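Local coordinates for DUF3218 domain-containing protein (Pseudomonas aeruginosa, PDB 2IGS), which is of unknown function but folds into helix bundles with short beta strands and packs against copies of itself in the crystal, at the interface of chains A and B and the interface of chains B and C. Numbering follows the deposited sequence. Chains: chain A/B/C, Hypothetical protein.

Contacts 1 and 3 belong to one interface between chains A and B, their C-alpha centres about 16 Å apart, and share helix 63-82 of chain A: contact 3 uses its middle, contact 1 its C-terminal turn and the residues just beyond. Contact 2 joins chain B to chain C, about 20 Å from contact 3 and 33 Å from contact 1. Chain B thus offers its N-terminal segment, helix 12-27 and the 3-10 turn 58-60 to one neighbour and helix 87-113 to another. Neither interface is an exact two-fold, and the deposited eight-copy assembly may or may not form in solution.

Contact 1: the interface of chains A and B. Residues chain A 80-81, 84; chain B 9, 58-59.
A:Val84 and B:Tyr9 bury the most surface here, and A:Phe81 completes the grip on the tyrosine. The phenol hydroxyl OH of B:Tyr9 donates a hydrogen bond to the backbone carbonyl O of A:Phe81, 2.6 Å away. The donor is somewhat tilted from the carbonyl plane, while that oxygen meets the tyrosine ring in plane at its edge. The rings of A:Phe81 and B:Tyr9 lie nearly parallel and offset, the side chains approaching at about a right angle, and the B:Tyr9 OH rides over the centre of the A:Phe81 ring, 3.1 Å above its plane. One residue thus holds the phenol tip twice, by backbone oxygen and ring face. From the face of the B:Tyr9 ring opposite A:Phe81, CG2 of A:Val84 comes over the CE2 edge, 3.3 Å from CE2, and the tyrosine is held between the two. CG1 of A:Val84, anti to the backbone N (chi1 -165°), points instead to CA of B:Ser59 at 3.8 Å. CD1 of B:Ile58 also reaches CG2 of A:Val84, at 3.8 Å. The patch lies at the C-terminal end of helix 63-82 of chain A, where the N-terminal segment of chain B, just ahead of helix 12-27, comes across.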
loop_
_atom_site.group_PDB
_atom_site.type_symbol
_atom_site.label_atom_id
_atom_site.label_comp_id
_atom_site.label_asym_id
_atom_site.label_seq_id
_atom_site.Cartn_x
_atom_site.Cartn_y
_atom_site.Cartn_z
ATOM N N GLY A 80 21.102 -20.946 15.327
ATOM C CA GLY A 80 21.968 -21.202 16.487
ATOM C C GLY A 80 21.598 -22.436 17.307
ATOM O O GLY A 80 22.474 -23.209 17.683
ATOM N N PHE A 81 20.313 -22.613 17.615
ATOM C CA PHE A 81 19.841 -23.861 18.196
ATOM C C PHE A 81 20.182 -25.108 17.345
ATOM O O PHE A 81 20.666 -26.140 17.864
ATOM C CB PHE A 81 18.339 -23.816 18.411
ATOM C CG PHE A 81 17.820 -24.993 19.182
ATOM C CD1 PHE A 81 17.259 -26.093 18.519
ATOM C CD2 PHE A 81 17.921 -25.022 20.579
ATOM C CE1 PHE A 81 16.790 -27.199 19.260
ATOM C CE2 PHE A 81 17.477 -26.116 21.324
ATOM C CZ PHE A 81 16.899 -27.197 20.677
ATOM N N VAL A 84 23.792 -27.448 16.499
ATOM C CA VAL A 84 24.310 -28.546 17.303
ATOM C C VAL A 84 24.188 -29.903 16.592
ATOM O O VAL A 84 25.178 -30.624 16.470
ATOM C CB VAL A 84 23.657 -28.576 18.708
ATOM C CG1 VAL A 84 24.451 -29.460 19.650
ATOM C CG2 VAL A 84 23.591 -27.189 19.267
ATOM N N TYR B 9 21.503 -21.480 23.832
ATOM C CA TYR B 9 21.914 -22.394 24.902
ATOM C C TYR B 9 22.717 -21.621 25.979
ATOM O O TYR B 9 22.324 -21.577 27.132
ATOM C CB TYR B 9 22.736 -23.588 24.382
ATOM C CG TYR B 9 22.095 -24.453 23.311
ATOM C CD1 TYR B 9 21.275 -25.536 23.649
ATOM C CD2 TYR B 9 22.367 -24.238 21.962
ATOM C CE1 TYR B 9 20.725 -26.366 22.669
ATOM C CE2 TYR B 9 21.817 -25.047 20.978
ATOM C CZ TYR B 9 20.990 -26.106 21.331
ATOM O OH TYR B 9 20.455 -26.923 20.343
ATOM N N ILE B 58 28.002 -27.139 24.490
ATOM C CA ILE B 58 26.562 -27.084 24.174
ATOM C C ILE B 58 26.050 -28.377 23.539
ATOM O O ILE B 58 24.837 -28.589 23.464
ATOM C CB ILE B 58 26.156 -25.826 23.309
ATOM C CG1 ILE B 58 26.564 -26.005 21.831
ATOM C CG2 ILE B 58 26.698 -24.550 23.927
ATOM C CD1 ILE B 58 26.145 -24.864 20.861
ATOM N N SER B 59 26.976 -29.235 23.095
ATOM C CA SER B 59 26.632 -30.556 22.567
ATOM C C SER B 59 26.424 -31.565 23.698
ATOM O O SER B 59 25.889 -32.653 23.478
ATOM C CB SER B 59 27.679 -31.056 21.557
ATOM O OG SER B 59 28.730 -31.747 22.202
#

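Contact 2: the interface of chains B and C. Residues chain B 88, 92-93, 96; chain C 108, 111-112.
An interhelical salt bridge between two copies of this DUF3218 protein links helix 87-113 of chain B to the C-terminal part of helix 63-113 of chain C. C:Arg108 grips the carboxylate of B:Glu88 side-on, with one nitrogen to each oxygen: NH1 donates to OE1 at 2.8 Å, with 153° at the hydrogen, and NE donates to OE2 at 3.0 Å. Both oxygens use their syn lone pairs. Carboxylate and guanidinium are nearly coplanar, 26° apart, although OE2 is tilted from the guanidinium plane more than OE1. A bend at chi2 (-75°) turns the B:Glu88 carboxylate towards C:Arg108, itself bent at chi2, and the side chains cross at about a right angle. CG2 of B:Val93 sits over the centre of one C:Arg108 guanidinium face, 3.8 Å above the plane, backing the charged group with a methyl. A second arginine, C:Arg112, runs its CG and CD methylenes alongside OE2 of B:Glu88, and its NE forms a longer salt bridge to that oxygen, at 3.9 Å. Two positive groups near one carboxylate would be expected to stabilise its negative charge. One turn along, B:Asn92 lays its CB against the CG and CD methylenes of C:Arg108 and its amide ND2 near CB of C:Ala111, 3.4 Å away.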
loop_
_atom_site.group_PDB
_atom_site.type_symbol
_atom_site.label_atom_id
_atom_site.label_comp_id
_atom_site.label_asym_id
_atom_site.label_seq_id
_atom_site.Cartn_x
_atom_site.Cartn_y
_atom_site.Cartn_z
ATOM N N GLU B 88 -3.374 -7.361 17.285
ATOM C CA GLU B 88 -3.751 -6.520 18.411
ATOM C C GLU B 88 -3.696 -7.263 19.772
ATOM O O GLU B 88 -3.067 -6.764 20.715
ATOM C CB GLU B 88 -5.101 -5.829 18.159
ATOM C CG GLU B 88 -5.257 -4.529 18.923
ATOM C CD GLU B 88 -5.518 -4.747 20.398
ATOM O OE1 GLU B 88 -6.277 -5.674 20.732
ATOM O OE2 GLU B 88 -4.961 -4.006 21.231
ATOM N N ASN B 92 -0.785 -6.510 22.635
ATOM C CA ASN B 92 -1.229 -5.659 23.721
ATOM C C ASN B 92 -1.834 -6.371 24.943
ATOM O O ASN B 92 -2.003 -5.750 25.998
ATOM C CB ASN B 92 -2.157 -4.547 23.173
ATOM C CG ASN B 92 -1.549 -3.805 21.953
ATOM O OD1 ASN B 92 -2.252 -3.486 20.990
ATOM N ND2 ASN B 92 -0.240 -3.551 21.992
ATOM N N VAL B 93 -2.149 -7.655 24.797
ATOM C CA VAL B 93 -2.575 -8.505 25.920
ATOM C C VAL B 93 -1.453 -9.492 26.319
ATOM O O VAL B 93 -1.340 -9.905 27.481
ATOM C CB VAL B 93 -3.854 -9.328 25.585
ATOM C CG1 VAL B 93 -4.272 -10.221 26.763
ATOM C CG2 VAL B 93 -5.003 -8.423 25.167
ATOM N N LEU B 96 3.456 -7.243 25.085
ATOM C CA LEU B 96 3.842 -5.975 25.733
ATOM C C LEU B 96 3.611 -5.948 27.281
ATOM O O LEU B 96 4.516 -5.548 28.033
ATOM C CB LEU B 96 3.261 -4.735 24.999
ATOM C CG LEU B 96 3.513 -4.466 23.494
ATOM C CD1 LEU B 96 3.094 -3.044 23.131
ATOM C CD2 LEU B 96 4.941 -4.684 23.023
ATOM N N ARG C 108 -3.351 -0.190 26.645
ATOM C CA ARG C 108 -3.736 -0.821 25.384
ATOM C C ARG C 108 -4.146 0.222 24.342
ATOM O O ARG C 108 -3.709 0.167 23.196
ATOM C CB ARG C 108 -4.874 -1.778 25.631
ATOM C CG ARG C 108 -5.273 -2.580 24.438
ATOM C CD ARG C 108 -5.593 -3.955 24.932
ATOM N NE ARG C 108 -6.142 -4.833 23.905
ATOM C CZ ARG C 108 -7.268 -5.522 24.054
ATOM N NH1 ARG C 108 -7.690 -6.311 23.084
ATOM N NH2 ARG C 108 -7.961 -5.432 25.180
ATOM N N ALA C 111 -1.258 2.058 22.981
ATOM C CA ALA C 111 -0.536 1.177 22.073
ATOM C C ALA C 111 -1.216 1.063 20.708
ATOM O O ALA C 111 -0.533 1.015 19.682
ATOM C CB ALA C 111 -0.356 -0.198 22.696
ATOM N N ARG C 112 -2.549 1.004 20.694
ATOM C CA ARG C 112 -3.304 0.856 19.434
ATOM C C ARG C 112 -3.406 2.129 18.626
ATOM O O ARG C 112 -3.389 2.093 17.396
ATOM C CB ARG C 112 -4.733 0.421 19.711
ATOM C CG ARG C 112 -4.882 -0.967 20.210
ATOM C CD ARG C 112 -6.329 -1.264 20.379
ATOM N NE ARG C 112 -6.988 -1.511 19.107
ATOM C CZ ARG C 112 -8.297 -1.719 18.978
ATOM N NH1 ARG C 112 -9.073 -1.719 20.059
ATOM N NH2 ARG C 112 -8.832 -1.927 17.773
#

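Contact 3: the interface of chains A and B. Residues chain A 70, 73-74, 77; chain B 15, 18-19, 22.
B:Ile19 carries CG1 anti to its carbonyl carbon (chi1 -70°), and its roughly extended chi2 (153°) sends CD1 toward A:Val77. That valine has CG1 anti to the backbone N and CG2 anti to the carbonyl carbon (chi1 170°), an arrangement that presents both methyls to the isoleucine. CD1 of B:Ile19 meets both branches of A:Val77, 3.8 Å from CG2 and equally far from CG1, with the two side chains running obliquely to one another. Behind this tip, CG1 of B:Ile19 rests on the backbone of A:Ala74, 3.9 Å from its CA, where the small alanine side chain probably allows the isoleucine to come close to the helix. CG2 of A:Val77 also reaches the backbone O of B:Ser15, at 3.8 Å. A:Ile73 buries more surface than any other residue of chain A in the patch. Its branch methyl CG2 touches CB of B:Asn18 at 3.9 Å, and the two side chains cross at about a right angle. The asparagine contributes its CB and its backbone carbonyl to this contact. Farther along, CB of A:Ala70 meets CA of B:Gly22 at 3.7 Å, a pairing of small residues that brings the backbones near. No polar pair bridges the patch, and within it helix 63-82 of chain A and helix 12-27 of chain B meet through apolar contacts. The patch thereby supplies a hydrophobic helix-to-helix seam to the A-B contact, which may serve self-association if the pairing persists outside the crystal.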
loop_
_atom_site.group_PDB
_atom_site.type_symbol
_atom_site.label_atom_id
_atom_site.label_comp_id
_atom_site.label_asym_id
_atom_site.label_seq_id
_atom_site.Cartn_x
_atom_site.Cartn_y
_atom_site.Cartn_z
ATOM N N ALA A 70 12.789 -8.532 12.222
ATOM C CA ALA A 70 12.521 -9.343 13.420
ATOM C C ALA A 70 12.493 -10.829 13.098
ATOM O O ALA A 70 13.040 -11.622 13.853
ATOM C CB ALA A 70 11.189 -8.927 14.060
ATOM N N ILE A 73 16.068 -12.172 12.730
ATOM C CA ILE A 73 16.628 -12.332 14.078
ATOM C C ILE A 73 16.099 -13.595 14.764
ATOM O O ILE A 73 16.858 -14.334 15.364
ATOM C CB ILE A 73 16.276 -11.105 14.940
ATOM C CG1 ILE A 73 16.907 -9.838 14.356
ATOM C CG2 ILE A 73 16.664 -11.308 16.425
ATOM C CD1 ILE A 73 16.331 -8.585 14.958
ATOM N N ALA A 74 14.797 -13.836 14.683
ATOM C CA ALA A 74 14.224 -15.065 15.210
ATOM C C ALA A 74 14.787 -16.301 14.479
ATOM O O ALA A 74 15.090 -17.324 15.104
ATOM C CB ALA A 74 12.699 -15.023 15.119
ATOM N N VAL A 77 18.181 -17.092 15.717
ATOM C CA VAL A 77 18.170 -17.831 16.978
ATOM C C VAL A 77 17.971 -19.334 16.731
ATOM O O VAL A 77 18.632 -20.171 17.360
ATOM C CB VAL A 77 17.123 -17.263 17.965
ATOM C CG1 VAL A 77 16.966 -18.200 19.181
ATOM C CG2 VAL A 77 17.542 -15.878 18.395
ATOM N N SER B 15 19.234 -14.078 23.715
ATOM C CA SER B 15 18.588 -14.653 22.525
ATOM C C SER B 15 17.079 -14.468 22.549
ATOM O O SER B 15 16.494 -14.041 21.555
ATOM C CB SER B 15 18.924 -16.129 22.385
ATOM O OG SER B 15 20.320 -16.285 22.374
ATOM N N ASN B 18 16.244 -10.634 22.301
ATOM C CA ASN B 18 16.338 -10.204 20.896
ATOM C C ASN B 18 15.090 -10.515 20.054
ATOM O O ASN B 18 14.638 -9.672 19.271
ATOM C CB ASN B 18 17.584 -10.825 20.231
ATOM C CG ASN B 18 18.885 -10.117 20.615
ATOM O OD1 ASN B 18 18.873 -9.058 21.260
ATOM N ND2 ASN B 18 20.018 -10.672 20.164
ATOM N N ILE B 19 14.543 -11.720 20.216
ATOM C CA ILE B 19 13.272 -12.111 19.577
ATOM C C ILE B 19 12.101 -11.216 20.046
ATOM O O ILE B 19 11.335 -10.713 19.229
ATOM C CB ILE B 19 12.903 -13.622 19.839
ATOM C CG1 ILE B 19 13.851 -14.567 19.086
ATOM C CG2 ILE B 19 11.465 -13.910 19.423
ATOM C CD1 ILE B 19 14.013 -15.916 19.721
ATOM N N GLY B 22 12.204 -7.782 18.904
ATOM C CA GLY B 22 11.693 -7.835 17.546
ATOM C C GLY B 22 10.184 -7.741 17.517
ATOM O O GLY B 22 9.638 -6.909 16.795
#